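PDB 6Z0C: maquette-3, which is a computationally designed artificial single-chain four-helix bundle, probably built to test how buried charged networks affect the stability of a hydrophobic core. Local coordinates for residues Q83-E88 with Q116-L121. Sequence-based numbering, arbitrary orientation.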
# COMPACT_ATOMS: atom_id res chain seq x y z
N GLN A 83 -5.92 -9.29 -2.77
CA GLN A 83 -7.11 -9.85 -2.08
C GLN A 83 -7.56 -11.12 -2.81
O GLN A 83 -7.89 -12.11 -2.12
CB GLN A 83 -8.22 -8.80 -1.96
CG GLN A 83 -9.08 -8.95 -0.71
CD GLN A 83 -9.34 -7.64 0.01
OE1 GLN A 83 -9.17 -7.55 1.23
NE2 GLN A 83 -9.75 -6.63 -0.74
N GLN A 84 -7.54 -11.10 -4.15
CA GLN A 84 -7.92 -12.25 -5.02
C GLN A 84 -6.91 -13.39 -4.81
O GLN A 84 -7.35 -14.54 -4.63
CB GLN A 84 -8.00 -11.80 -6.48
CG GLN A 84 -9.22 -10.93 -6.76
CD GLN A 84 -9.11 -10.14 -8.05
OE1 GLN A 84 -8.12 -10.20 -8.77
NE2 GLN A 84 -10.15 -9.37 -8.33
N LEU A 85 -5.61 -13.09 -4.82
CA LEU A 85 -4.53 -14.09 -4.60
C LEU A 85 -4.64 -14.67 -3.18
O LEU A 85 -4.40 -15.88 -3.02
CB LEU A 85 -3.16 -13.44 -4.81
CG LEU A 85 -2.84 -13.05 -6.25
CD1 LEU A 85 -1.58 -12.20 -6.30
CD2 LEU A 85 -2.68 -14.28 -7.14
N LEU A 86 -5.01 -13.84 -2.20
CA LEU A 86 -5.16 -14.28 -0.78
C LEU A 86 -6.28 -15.33 -0.66
O LEU A 86 -6.10 -16.29 0.10
CB LEU A 86 -5.44 -13.05 0.09
CG LEU A 86 -5.52 -13.31 1.59
CD1 LEU A 86 -4.23 -13.94 2.12
CD2 LEU A 86 -5.83 -12.03 2.34
N GLN A 87 -7.40 -15.17 -1.37
CA GLN A 87 -8.50 -16.16 -1.33
C GLN A 87 -8.02 -17.48 -1.96
O GLN A 87 -8.39 -18.55 -1.43
CB GLN A 87 -9.76 -15.63 -2.01
CG GLN A 87 -10.99 -16.51 -1.79
CD GLN A 87 -11.20 -16.88 -0.34
OE1 GLN A 87 -11.17 -16.02 0.55
NE2 GLN A 87 -11.43 -18.16 -0.08
N GLU A 88 -7.23 -17.42 -3.03
CA GLU A 88 -6.66 -18.62 -3.71
C GLU A 88 -5.67 -19.31 -2.76
O GLU A 88 -5.64 -20.56 -2.74
CB GLU A 88 -5.98 -18.23 -5.02
CG GLU A 88 -6.94 -17.68 -6.06
CD GLU A 88 -6.34 -17.43 -7.43
OE1 GLU A 88 -6.95 -16.67 -8.21
OE2 GLU A 88 -5.27 -17.99 -7.72
N GLN A 116 4.49 -16.08 -3.06
CA GLN A 116 5.57 -15.31 -3.73
C GLN A 116 4.97 -14.20 -4.60
O GLN A 116 5.53 -13.09 -4.60
CB GLN A 116 6.48 -16.23 -4.55
CG GLN A 116 7.62 -16.83 -3.74
CD GLN A 116 8.59 -15.78 -3.23
OE1 GLN A 116 8.88 -14.80 -3.91
NE2 GLN A 116 9.09 -15.99 -2.03
N LYS A 117 3.88 -14.48 -5.32
CA LYS A 117 3.17 -13.46 -6.14
C LYS A 117 2.70 -12.33 -5.23
O LYS A 117 2.91 -11.16 -5.58
CB LYS A 117 2.00 -14.09 -6.91
CG LYS A 117 2.41 -14.89 -8.14
CD LYS A 117 1.23 -15.45 -8.92
CE LYS A 117 1.64 -16.36 -10.05
NZ LYS A 117 0.48 -16.77 -10.87
N ILE A 118 2.11 -12.67 -4.08
CA ILE A 118 1.61 -11.67 -3.09
C ILE A 118 2.81 -10.86 -2.60
O ILE A 118 2.72 -9.62 -2.63
CB ILE A 118 0.83 -12.35 -1.93
CG1 ILE A 118 -0.47 -13.00 -2.43
CG2 ILE A 118 0.56 -11.36 -0.81
CD1 ILE A 118 -1.16 -13.87 -1.41
N GLN A 119 3.90 -11.52 -2.20
CA GLN A 119 5.15 -10.85 -1.73
C GLN A 119 5.64 -9.85 -2.79
O GLN A 119 5.98 -8.71 -2.41
CB GLN A 119 6.22 -11.90 -1.41
CG GLN A 119 7.57 -11.30 -1.06
CD GLN A 119 8.51 -12.31 -0.45
OE1 GLN A 119 8.22 -13.50 -0.38
NE2 GLN A 119 9.66 -11.84 -0.01
N GLN A 120 5.67 -10.26 -4.07
CA GLN A 120 6.15 -9.41 -5.20
C GLN A 120 5.22 -8.20 -5.37
O GLN A 120 5.76 -7.09 -5.61
CB GLN A 120 6.25 -10.24 -6.49
CG GLN A 120 7.44 -11.20 -6.49
CD GLN A 120 7.42 -12.19 -7.62
OE1 GLN A 120 6.39 -12.45 -8.24
NE2 GLN A 120 8.58 -12.78 -7.90
N LEU A 121 3.90 -8.37 -5.24
CA LEU A 121 2.91 -7.26 -5.30
C LEU A 121 3.18 -6.26 -4.17
O LEU A 121 3.14 -5.05 -4.44
CB LEU A 121 1.48 -7.81 -5.18
CG LEU A 121 0.90 -8.51 -6.41
CD1 LEU A 121 -0.54 -8.93 -6.14
CD2 LEU A 121 0.96 -7.63 -7.65
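Ile118 lays its CD1 methyl over one face of the peptide plane that joins Leu85 to Leu86, almost directly above the nitrogen, with Ile118 CD1 3.9 Å from Leu86 N. The methyl arrives on the flat of this amide and not at the rim where its oxygen lies. The position follows from the first torsion of Ile118, which sets CG1 anti to its own carbonyl carbon (chi1 -66°), and from an extended chi2 of 170°. On the way, Ile118 CG1 packs against Leu85 CB at 3.6 Å.

Leu85 carries the opposite half of the interface and illustrates knobs-into-holes packing: it enters a hole formed by Leu114, Lys117, Ile118 and Leu121 of helix 105-144. Its CD1 meets Leu121 CD1 at 3.4 Å, tighter than usual for two methyls, the side chains crossing obliquely. Against Lys117 it runs at about a right angle, Leu85 CD1 lying 4.1 Å from Lys117 CB. Beyond this contact the lysine chain extends to an ammonium whose NZ stays 6.7 Å from Glu88 OE2, too far for a salt bridge.

Segments 83-88 and 116-121, on consecutive helices 52-99 and 105-144 of an antiparallel hairpin, run at 159° with axes 9.8 Å apart at closest approach. Ile118 also touches Val183 of helix 152-194, while Leu86 reaches Gln18 of helix 4-48, so the Ile118 and Leu86 side of the seam faces the bundle interior, while Lys117 lies on the solvent side. An alanine in place of Ile118 would probably leave the Leu85-Leu86 peptide face uncovered and Leu85 CB without its closest neighbour, loosening this side of the hole. With no hydrogen bond across it, the contact relies on apolar shape matching, and the opposite charges nearby could add at most a weak long-range attraction.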